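Local coordinates for protein Kinase A (Toxoplasma gondii, PDB 5J3U) that binds cyclic AMP in two tandem domains and, as a regulatory chain of its family, probably inhibits the catalytic subunit of the kinase, at residues 46-51 against 86-91; 56-61 against 91-96; 192-195 against 200-203. All blocks are in the same frame, centred on the assembly; numbering follows the deposited sequence.

Contact 1: residues 46-51 against 86-91; sequences TCLIRE and DAFGEL. With CMP (adenosine-3',5'-cyclic-monophosphate), chain C.
Leu-48 and Ile-49 both press on the ring of Phe-88 inside the beta barrel of a cyclic nucleotide-binding domain. The pair forms a classic beta bulge, with both residues facing Val-103 on the neighbouring strand. This is consistent with two consecutive side chains turning to the same ring. They meet it at its edge, near the ring plane, and not over a face. Leu-48 crosses the phenylalanine side chain at about a right angle and touches the far end of the ring, with CD2 3.7 Å from Phe-88 CZ. Ile-49 runs past Phe-88 in the opposite direction, and its CD1 lies 3.8 Å from Phe-88 CD2. Phe-88 CG stands between its own backbone N and carbonyl carbon (chi1 68°), which turns the ring to Leu-48 and Ile-49. Tyr-59 meets this ring as well, with the two planes about 25° apart.

Ile-49 also reaches the start of the phosphate-binding cassette. Its CD1 is 4.0 Å from Gly-89 CA. Gly-89 has a positive phi of 75° and puts its CA against the Ile-49 methyl. The other branch of Ile-49, CG2, faces the bound cyclic AMP, 4.0 Å from its O5'. The contact itself is apolar, with no hydrogen bond between the two segments. The polar work is done next to it, on the ribose. Gly-89 N donates to O2' of the nucleotide over 2.9 Å. The same hydroxyl donates a hydrogen bond to the carboxylate of Glu-90, with O2' 2.6 Å from Glu-90 OE1.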
loop_
_atom_site.group_PDB
_atom_site.type_symbol
_atom_site.label_atom_id
_atom_site.label_comp_id
_atom_site.label_asym_id
_atom_site.label_seq_id
_atom_site.Cartn_x
_atom_site.Cartn_y
_atom_site.Cartn_z
ATOM N N THR A 46 -16.203 -11.536 18.489
ATOM C CA THR A 46 -16.973 -12.231 17.481
ATOM C C THR A 46 -16.007 -13.007 16.583
ATOM O O THR A 46 -15.106 -12.430 15.947
ATOM C CB THR A 46 -17.769 -11.252 16.561
ATOM O OG1 THR A 46 -18.647 -10.414 17.327
ATOM C CG2 THR A 46 -18.568 -12.013 15.511
ATOM N N CYS A 47 -16.279 -14.295 16.453
ATOM C CA CYS A 47 -15.500 -15.160 15.640
ATOM C C CYS A 47 -16.013 -15.146 14.207
ATOM O O CYS A 47 -16.778 -16.014 13.797
ATOM C CB CYS A 47 -15.528 -16.582 16.232
ATOM S SG CYS A 47 -14.446 -17.687 15.309
ATOM N N LEU A 48 -15.515 -14.185 13.418
ATOM C CA LEU A 48 -16.018 -13.910 12.058
ATOM C C LEU A 48 -15.637 -14.886 10.998
ATOM O O LEU A 48 -16.475 -15.242 10.196
ATOM C CB LEU A 48 -15.584 -12.496 11.596
ATOM C CG LEU A 48 -16.025 -11.930 10.236
ATOM C CD1 LEU A 48 -17.523 -11.799 10.178
ATOM C CD2 LEU A 48 -15.422 -10.545 10.097
ATOM N N ILE A 49 -14.352 -15.263 10.915
ATOM C CA ILE A 49 -13.895 -16.208 9.925
ATOM C C ILE A 49 -13.232 -17.373 10.658
ATOM O O ILE A 49 -12.503 -17.140 11.601
ATOM C CB ILE A 49 -12.810 -15.573 9.002
ATOM C CG1 ILE A 49 -13.427 -14.433 8.178
ATOM C CG2 ILE A 49 -12.134 -16.625 8.127
ATOM C CD1 ILE A 49 -12.428 -13.787 7.227
ATOM N N ARG A 50 -13.453 -18.585 10.182
ATOM C CA ARG A 50 -12.928 -19.746 10.843
ATOM C C ARG A 50 -12.027 -20.506 9.899
ATOM O O ARG A 50 -12.423 -20.819 8.792
ATOM C CB ARG A 50 -14.058 -20.639 11.326
ATOM C CG ARG A 50 -15.065 -19.893 12.191
ATOM C CD ARG A 50 -15.886 -20.851 13.055
ATOM N NE ARG A 50 -17.325 -20.756 12.804
ATOM C CZ ARG A 50 -18.098 -19.718 13.131
ATOM N NH1 ARG A 50 -17.588 -18.626 13.700
ATOM N NH2 ARG A 50 -19.401 -19.778 12.886
ATOM N N GLU A 51 -10.803 -20.794 10.371
ATOM C CA GLU A 51 -9.813 -21.500 9.584
ATOM C C GLU A 51 -10.402 -22.775 9.044
ATOM O O GLU A 51 -11.086 -23.465 9.767
ATOM C CB GLU A 51 -8.585 -21.838 10.455
ATOM C CG GLU A 51 -7.414 -22.436 9.743
ATOM C CD GLU A 51 -6.228 -22.720 10.657
ATOM O OE1 GLU A 51 -6.243 -22.378 11.872
ATOM O OE2 GLU A 51 -5.280 -23.314 10.108
ATOM N N ASP A 86 -7.356 -1.977 6.938
ATOM C CA ASP A 86 -6.761 -3.256 6.508
ATOM C C ASP A 86 -7.839 -4.123 5.896
ATOM O O ASP A 86 -8.974 -4.176 6.415
ATOM C CB ASP A 86 -6.150 -4.036 7.682
ATOM C CG ASP A 86 -4.924 -3.401 8.262
ATOM O OD1 ASP A 86 -4.216 -2.649 7.555
ATOM O OD2 ASP A 86 -4.678 -3.661 9.462
ATOM N N ALA A 87 -7.472 -4.854 4.851
ATOM C CA ALA A 87 -8.323 -5.850 4.227
ATOM C C ALA A 87 -7.966 -7.217 4.810
ATOM O O ALA A 87 -6.804 -7.484 5.152
ATOM C CB ALA A 87 -8.135 -5.863 2.724
ATOM N N PHE A 88 -8.957 -8.085 4.956
ATOM C CA PHE A 88 -8.704 -9.443 5.390
ATOM C C PHE A 88 -9.744 -10.365 4.790
ATOM O O PHE A 88 -10.819 -9.953 4.333
ATOM C CB PHE A 88 -8.645 -9.567 6.932
ATOM C CG PHE A 88 -9.944 -9.335 7.626
ATOM C CD1 PHE A 88 -10.269 -8.062 8.090
ATOM C CD2 PHE A 88 -10.832 -10.358 7.873
ATOM C CE1 PHE A 88 -11.495 -7.828 8.698
ATOM C CE2 PHE A 88 -12.035 -10.113 8.513
ATOM C CZ PHE A 88 -12.361 -8.841 8.932
ATOM N N GLY A 89 -9.431 -11.637 4.809
ATOM C CA GLY A 89 -10.230 -12.638 4.121
ATOM C C GLY A 89 -10.068 -12.656 2.642
ATOM O O GLY A 89 -10.887 -13.246 1.963
ATOM N N GLU A 90 -8.998 -12.047 2.128
ATOM C CA GLU A 90 -8.738 -11.972 0.668
ATOM C C GLU A 90 -8.026 -13.215 0.103
ATOM O O GLU A 90 -8.138 -13.531 -1.097
ATOM C CB GLU A 90 -7.927 -10.688 0.334
ATOM C CG GLU A 90 -6.407 -10.765 0.503
ATOM C CD GLU A 90 -5.884 -10.847 1.933
ATOM O OE1 GLU A 90 -6.649 -11.051 2.944
ATOM O OE2 GLU A 90 -4.653 -10.688 2.057
ATOM N N LEU A 91 -7.290 -13.925 0.959
ATOM C CA LEU A 91 -6.503 -15.056 0.470
ATOM C C LEU A 91 -7.366 -16.145 -0.113
ATOM O O LEU A 91 -7.058 -16.660 -1.165
ATOM C CB LEU A 91 -5.552 -15.625 1.551
ATOM C CG LEU A 91 -4.577 -14.656 2.171
ATOM C CD1 LEU A 91 -3.739 -15.332 3.255
ATOM C CD2 LEU A 91 -3.682 -14.098 1.051
HETATM P P CMP C . -8.288 -15.885 4.356
HETATM O O1P CMP C . -7.393 -17.158 4.366
HETATM O O2P CMP C . -9.347 -15.849 3.286
HETATM O "O5'" CMP C . -8.978 -15.935 5.809
HETATM C "C5'" CMP C . -8.112 -15.793 6.936
HETATM C "C4'" CMP C . -7.373 -14.479 6.805
HETATM O "O4'" CMP C . -6.528 -14.122 7.856
HETATM C "C3'" CMP C . -6.533 -14.436 5.559
HETATM O "O3'" CMP C . -7.399 -14.535 4.428
HETATM C "C2'" CMP C . -5.831 -13.137 5.820
HETATM O "O2'" CMP C . -6.603 -12.034 5.386
HETATM C "C1'" CMP C . -5.672 -13.110 7.338
HETATM N N9 CMP C . -4.280 -13.376 7.773
HETATM C C8 CMP C . -3.497 -12.468 8.441
HETATM N N7 CMP C . -2.258 -13.003 8.662
HETATM C C5 CMP C . -2.232 -14.196 8.116
HETATM C C6 CMP C . -1.201 -15.255 8.002
HETATM N N6 CMP C . 0.035 -15.087 8.531
HETATM N N1 CMP C . -1.561 -16.365 7.361
HETATM C C2 CMP C . -2.782 -16.572 6.786
HETATM N N3 CMP C . -3.781 -15.657 6.868
HETATM C C4 CMP C . -3.562 -14.473 7.519
#

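Contact 2: residues 56-61 against 91-96; sequences ECLYIV and LALLYN. With CMP (adenosine-3',5'-cyclic-monophosphate), chain C.
Leu-93 holds its CG anti to its own carbonyl carbon (chi1 -88°), and this sends both methyls from helix 91-95 to strand 57-61. On the strand, Leu-58 has CG between its backbone N and carbonyl carbon (chi1 67°), which brings its CD2 branch to the helix. The helix is the short one of the phosphate-binding cassette in the cyclic nucleotide-binding fold, packed here against a strand of the barrel. The two leucine side chains cross at about a right angle. CD2 of Leu-93 does the touching and lies 4.0 Å from Leu-58 CD2. The same methyl rests on the strand backbone, 3.8 Å from Leu-58 N. Its twin, CD1, sits beside the peptide of Cys-57, 3.7 Å from Cys-57 O. One leucine thus covers both side chain and main chain of the strand, and Cys-57 N is buried there with no partner in the model. Cys-57 O is satisfied by Arg-99.

Phe-119 of helix 116-138 packs on both Leu-58 and Leu-93, so the strand, the short helix and the long helix meet at these leucines. Glu-56 turns its CB away from the cassette and forms a salt bridge with Arg-116, which also bonds to Ala-92 O. The first turn of the cassette helix also touches the nucleotide. Leu-91 CD1 lies 3.6 Å from N3 of the adenine, and Ala-92 CB is close to the phosphate. Ala-92 N donates to O2P of the cyclic phosphate, 2.9 Å away, with an N-H...O angle of 158°.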
loop_
_atom_site.group_PDB
_atom_site.type_symbol
_atom_site.label_atom_id
_atom_site.label_comp_id
_atom_site.label_asym_id
_atom_site.label_seq_id
_atom_site.Cartn_x
_atom_site.Cartn_y
_atom_site.Cartn_z
ATOM N N GLU A 56 -16.362 -16.963 0.940
ATOM C CA GLU A 56 -17.146 -16.376 -0.166
ATOM C C GLU A 56 -17.161 -14.877 -0.148
ATOM O O GLU A 56 -17.863 -14.291 -0.940
ATOM C CB GLU A 56 -18.585 -16.916 -0.222
ATOM C CG GLU A 56 -18.726 -18.436 -0.229
ATOM C CD GLU A 56 -18.013 -19.156 -1.373
ATOM O OE1 GLU A 56 -17.716 -18.578 -2.443
ATOM O OE2 GLU A 56 -17.738 -20.356 -1.196
ATOM N N CYS A 57 -16.377 -14.269 0.723
ATOM C CA CYS A 57 -16.237 -12.835 0.750
ATOM C C CYS A 57 -14.915 -12.422 1.392
ATOM O O CYS A 57 -14.213 -13.254 1.999
ATOM C CB CYS A 57 -17.394 -12.251 1.529
ATOM S SG CYS A 57 -17.447 -12.795 3.232
ATOM N N LEU A 58 -14.599 -11.132 1.277
ATOM C CA LEU A 58 -13.524 -10.515 2.006
ATOM C C LEU A 58 -14.072 -9.310 2.710
ATOM O O LEU A 58 -15.212 -8.918 2.456
ATOM C CB LEU A 58 -12.381 -10.183 1.070
ATOM C CG LEU A 58 -12.580 -9.104 -0.016
ATOM C CD1 LEU A 58 -12.639 -7.712 0.595
ATOM C CD2 LEU A 58 -11.422 -9.153 -1.006
ATOM N N TYR A 59 -13.295 -8.777 3.630
ATOM C CA TYR A 59 -13.660 -7.602 4.395
ATOM C C TYR A 59 -12.586 -6.547 4.382
ATOM O O TYR A 59 -11.398 -6.850 4.316
ATOM C CB TYR A 59 -13.849 -8.008 5.866
ATOM C CG TYR A 59 -14.891 -9.071 6.052
ATOM C CD1 TYR A 59 -16.248 -8.730 6.197
ATOM C CD2 TYR A 59 -14.545 -10.405 6.050
ATOM C CE1 TYR A 59 -17.204 -9.689 6.357
ATOM C CE2 TYR A 59 -15.506 -11.374 6.231
ATOM C CZ TYR A 59 -16.827 -11.006 6.372
ATOM O OH TYR A 59 -17.761 -11.980 6.523
ATOM N N ILE A 60 -13.010 -5.291 4.552
ATOM C CA ILE A 60 -12.093 -4.234 4.886
ATOM C C ILE A 60 -12.575 -3.503 6.137
ATOM O O ILE A 60 -13.775 -3.339 6.366
ATOM C CB ILE A 60 -11.843 -3.320 3.664
ATOM C CG1 ILE A 60 -10.721 -2.328 3.981
ATOM C CG2 ILE A 60 -13.105 -2.578 3.278
ATOM C CD1 ILE A 60 -10.045 -1.702 2.766
ATOM N N VAL A 61 -11.648 -3.077 6.970
ATOM C CA VAL A 61 -11.990 -2.533 8.253
ATOM C C VAL A 61 -12.134 -1.030 8.152
ATOM O O VAL A 61 -11.201 -0.375 7.813
ATOM C CB VAL A 61 -10.900 -2.853 9.310
ATOM C CG1 VAL A 61 -11.244 -2.271 10.670
ATOM C CG2 VAL A 61 -10.708 -4.342 9.437
ATOM N N LEU A 91 -7.290 -13.925 0.959
ATOM C CA LEU A 91 -6.503 -15.056 0.470
ATOM C C LEU A 91 -7.366 -16.145 -0.113
ATOM O O LEU A 91 -7.058 -16.660 -1.165
ATOM C CB LEU A 91 -5.552 -15.625 1.551
ATOM C CG LEU A 91 -4.577 -14.656 2.171
ATOM C CD1 LEU A 91 -3.739 -15.332 3.255
ATOM C CD2 LEU A 91 -3.682 -14.098 1.051
ATOM N N ALA A 92 -8.473 -16.492 0.543
ATOM C CA ALA A 92 -9.380 -17.517 0.025
ATOM C C ALA A 92 -9.951 -17.151 -1.340
ATOM O O ALA A 92 -10.224 -18.018 -2.183
ATOM C CB ALA A 92 -10.494 -17.746 1.009
ATOM N N LEU A 93 -10.114 -15.853 -1.560
ATOM C CA LEU A 93 -10.608 -15.338 -2.855
ATOM C C LEU A 93 -9.454 -15.273 -3.872
ATOM O O LEU A 93 -9.615 -15.628 -5.047
ATOM C CB LEU A 93 -11.251 -13.964 -2.653
ATOM C CG LEU A 93 -12.753 -13.985 -2.284
ATOM C CD1 LEU A 93 -13.036 -14.914 -1.113
ATOM C CD2 LEU A 93 -13.270 -12.549 -2.041
ATOM N N LEU A 94 -8.293 -14.803 -3.443
ATOM C CA LEU A 94 -7.150 -14.711 -4.404
ATOM C C LEU A 94 -6.691 -16.073 -4.896
ATOM O O LEU A 94 -6.395 -16.233 -6.072
ATOM C CB LEU A 94 -5.955 -14.001 -3.811
ATOM C CG LEU A 94 -5.922 -12.498 -3.775
ATOM C CD1 LEU A 94 -4.745 -12.071 -2.905
ATOM C CD2 LEU A 94 -5.808 -11.902 -5.185
ATOM N N TYR A 95 -6.662 -17.064 -4.008
ATOM C CA TYR A 95 -6.062 -18.365 -4.335
ATOM C C TYR A 95 -7.049 -19.531 -4.395
ATOM O O TYR A 95 -6.631 -20.657 -4.629
ATOM C CB TYR A 95 -4.902 -18.638 -3.353
ATOM C CG TYR A 95 -3.891 -17.508 -3.340
ATOM C CD1 TYR A 95 -3.141 -17.199 -4.478
ATOM C CD2 TYR A 95 -3.718 -16.721 -2.225
ATOM C CE1 TYR A 95 -2.245 -16.145 -4.490
ATOM C CE2 TYR A 95 -2.829 -15.665 -2.236
ATOM C CZ TYR A 95 -2.092 -15.394 -3.362
ATOM O OH TYR A 95 -1.225 -14.339 -3.322
ATOM N N ASN A 96 -8.352 -19.281 -4.203
ATOM C CA ASN A 96 -9.374 -20.333 -4.256
ATOM C C ASN A 96 -9.094 -21.479 -3.267
ATOM O O ASN A 96 -9.137 -22.666 -3.595
ATOM C CB ASN A 96 -9.570 -20.807 -5.702
ATOM C CG ASN A 96 -10.206 -19.738 -6.558
ATOM O OD1 ASN A 96 -10.978 -18.928 -6.060
ATOM N ND2 ASN A 96 -9.878 -19.720 -7.837
HETATM P P CMP C . -8.288 -15.885 4.356
HETATM O O1P CMP C . -7.393 -17.158 4.366
HETATM O O2P CMP C . -9.347 -15.849 3.286
HETATM O "O5'" CMP C . -8.978 -15.935 5.809
HETATM C "C5'" CMP C . -8.112 -15.793 6.936
HETATM C "C4'" CMP C . -7.373 -14.479 6.805
HETATM O "O4'" CMP C . -6.528 -14.122 7.856
HETATM C "C3'" CMP C . -6.533 -14.436 5.559
HETATM O "O3'" CMP C . -7.399 -14.535 4.428
HETATM C "C2'" CMP C . -5.831 -13.137 5.820
HETATM O "O2'" CMP C . -6.603 -12.034 5.386
HETATM C "C1'" CMP C . -5.672 -13.110 7.338
HETATM N N9 CMP C . -4.280 -13.376 7.773
HETATM C C8 CMP C . -3.497 -12.468 8.441
HETATM N N7 CMP C . -2.258 -13.003 8.662
HETATM C C5 CMP C . -2.232 -14.196 8.116
HETATM C C6 CMP C . -1.201 -15.255 8.002
HETATM N N6 CMP C . 0.035 -15.087 8.531
HETATM N N1 CMP C . -1.561 -16.365 7.361
HETATM C C2 CMP C . -2.782 -16.572 6.786
HETATM N N3 CMP C . -3.781 -15.657 6.868
HETATM C C4 CMP C . -3.562 -14.473 7.519
#

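Contact 3: residues 192-195 against 200-203; sequences KSFG and PIEV. With CMP (adenosine-3',5'-cyclic-monophosphate), chain B.
Lys-192 faces Ile-201 as an antiparallel hydrogen-bonded pair at the end of a beta hairpin in the second cyclic nucleotide-binding domain. Lys-192 N donates to Ile-201 O, and Ile-201 N returns a bond to Lys-192 O, both at 2.9 Å. Pro-200 CA adds a CH...O contact to Lys-192 O.

The lysine side chain leaves this pair toward the nucleotide. CB packs on Val-203, 4.0 Å from its CG2. CG is anti to the backbone N (chi1 -180°), and beyond it the chain stays extended. CG lies under one face of the Phe-194 ring, offset toward the rim. CD stands above the adenine plane, at the rim of the base, 3.6 Å from N1, and CE stays near the same nitrogen. NZ ends 3.5 Å from N1, a weak hydrogen bond, and is tilted out of the base plane.

Phe-194 brings the CE1 edge of its ring to the strand. It meets Ile-201 CG1 at 3.7 Å and Val-203 CG1 nearby, both near the ring plane. The other branch of Val-203, CG2, approaches N7 of the adenine at 3.7 Å. Ser-193 OG bonds to Gln-198 O within the connecting loop.

The base is therefore met mainly by carbon here: the CD of the lysine and the CG2 methyl of the valine lie on the same side of its plane, near its rim. The long bond from NZ probably adds little grip, though a nearby positive charge may polarise the adenine ring.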
loop_
_atom_site.group_PDB
_atom_site.type_symbol
_atom_site.label_atom_id
_atom_site.label_comp_id
_atom_site.label_asym_id
_atom_site.label_seq_id
_atom_site.Cartn_x
_atom_site.Cartn_y
_atom_site.Cartn_z
ATOM N N LYS A 192 16.168 22.319 -4.238
ATOM C CA LYS A 192 16.573 22.433 -2.879
ATOM C C LYS A 192 16.986 23.854 -2.554
ATOM O O LYS A 192 17.841 24.398 -3.266
ATOM C CB LYS A 192 17.756 21.509 -2.639
ATOM C CG LYS A 192 18.319 21.493 -1.220
ATOM C CD LYS A 192 19.306 20.331 -1.032
ATOM C CE LYS A 192 19.743 20.203 0.414
ATOM N NZ LYS A 192 21.094 19.610 0.498
ATOM N N SER A 193 16.418 24.370 -1.465
ATOM C CA SER A 193 16.895 25.632 -0.818
ATOM C C SER A 193 18.056 25.268 0.081
ATOM O O SER A 193 17.923 24.421 0.998
ATOM C CB SER A 193 15.789 26.315 -0.021
ATOM O OG SER A 193 16.343 27.215 0.941
ATOM N N PHE A 194 19.210 25.865 -0.182
ATOM C CA PHE A 194 20.406 25.646 0.634
ATOM C C PHE A 194 20.500 26.471 1.935
ATOM O O PHE A 194 21.448 26.344 2.668
ATOM C CB PHE A 194 21.671 25.797 -0.230
ATOM C CG PHE A 194 21.852 24.621 -1.157
ATOM C CD1 PHE A 194 21.169 24.577 -2.348
ATOM C CD2 PHE A 194 22.595 23.544 -0.776
ATOM C CE1 PHE A 194 21.281 23.475 -3.192
ATOM C CE2 PHE A 194 22.695 22.430 -1.597
ATOM C CZ PHE A 194 22.041 22.402 -2.808
ATOM N N GLY A 195 19.501 27.260 2.242
ATOM C CA GLY A 195 19.479 27.943 3.559
ATOM C C GLY A 195 18.287 28.863 3.649
ATOM O O GLY A 195 17.651 29.137 2.644
ATOM N N PRO A 200 14.851 27.802 -3.763
ATOM C CA PRO A 200 15.385 26.485 -4.149
ATOM C C PRO A 200 15.989 26.500 -5.549
ATOM O O PRO A 200 15.517 27.252 -6.397
ATOM C CB PRO A 200 14.173 25.574 -4.098
ATOM C CG PRO A 200 13.017 26.444 -4.056
ATOM C CD PRO A 200 13.397 27.811 -3.599
ATOM N N ILE A 201 16.996 25.680 -5.769
ATOM C CA ILE A 201 17.594 25.526 -7.083
ATOM C C ILE A 201 17.496 24.072 -7.509
ATOM O O ILE A 201 17.474 23.176 -6.648
ATOM C CB ILE A 201 19.045 26.001 -7.098
ATOM C CG1 ILE A 201 19.910 25.203 -6.169
ATOM C CG2 ILE A 201 19.086 27.494 -6.722
ATOM C CD1 ILE A 201 21.394 25.351 -6.442
ATOM N N GLU A 202 17.419 23.845 -8.805
ATOM C CA GLU A 202 17.330 22.476 -9.298
ATOM C C GLU A 202 18.617 21.769 -8.987
ATOM O O GLU A 202 19.671 22.301 -9.245
ATOM C CB GLU A 202 17.019 22.420 -10.781
ATOM C CG GLU A 202 16.999 20.978 -11.271
ATOM C CD GLU A 202 16.795 20.880 -12.765
ATOM O OE1 GLU A 202 15.923 21.611 -13.300
ATOM O OE2 GLU A 202 17.538 20.069 -13.370
ATOM N N VAL A 203 18.523 20.561 -8.432
ATOM C CA VAL A 203 19.656 19.755 -8.022
ATOM C C VAL A 203 19.680 18.329 -8.612
ATOM O O VAL A 203 20.701 17.632 -8.492
ATOM C CB VAL A 203 19.810 19.674 -6.492
ATOM C CG1 VAL A 203 20.091 21.063 -5.939
ATOM C CG2 VAL A 203 18.583 19.120 -5.793
HETATM P P CMP B . 14.120 13.162 1.193
HETATM O O1P CMP B . 13.345 12.116 1.884
HETATM O O2P CMP B . 14.926 14.146 2.049
HETATM O "O5'" CMP B . 13.100 13.987 0.277
HETATM C "C5'" CMP B . 13.672 14.885 -0.694
HETATM C "C4'" CMP B . 14.483 13.972 -1.619
HETATM O "O4'" CMP B . 15.199 14.637 -2.671
HETATM C "C3'" CMP B . 15.626 13.335 -0.852
HETATM O "O3'" CMP B . 15.082 12.424 0.113
HETATM C "C2'" CMP B . 16.474 12.736 -1.944
HETATM O "O2'" CMP B . 15.914 11.482 -2.430
HETATM C "C1'" CMP B . 16.225 13.753 -3.053
HETATM N N9 CMP B . 17.381 14.547 -3.342
HETATM C C8 CMP B . 17.801 14.787 -4.604
HETATM N N7 CMP B . 18.908 15.624 -4.585
HETATM C C5 CMP B . 19.154 15.947 -3.298
HETATM C C6 CMP B . 20.161 16.764 -2.558
HETATM N N6 CMP B . 21.144 17.457 -3.213
HETATM N N1 CMP B . 20.038 16.777 -1.222
HETATM C C2 CMP B . 19.071 16.146 -0.500
HETATM N N3 CMP B . 18.129 15.371 -1.130
HETATM C C4 CMP B . 18.147 15.225 -2.475
#

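In the fold
Contacts 1 and 2 belong to one nucleotide-binding domain, and contact 3 to the other, with its centre about 48 to 49 Å away from theirs. Contact 1 is buried and contact 2 partly so. Their centres are 8 Å apart, they share Leu-91, and strands 57-61 and 87-88 join them side by side in one sheet. Both touch the same cyclic AMP, contact 1 at the ribose and contact 2 chiefly at the phosphate. Contact 3 lies at the surface and reaches the adenine of the second nucleotide. The first two join their segments by apolar packing alone. Contact 3 joins its own by paired backbone hydrogen bonds, with apolar packing around them.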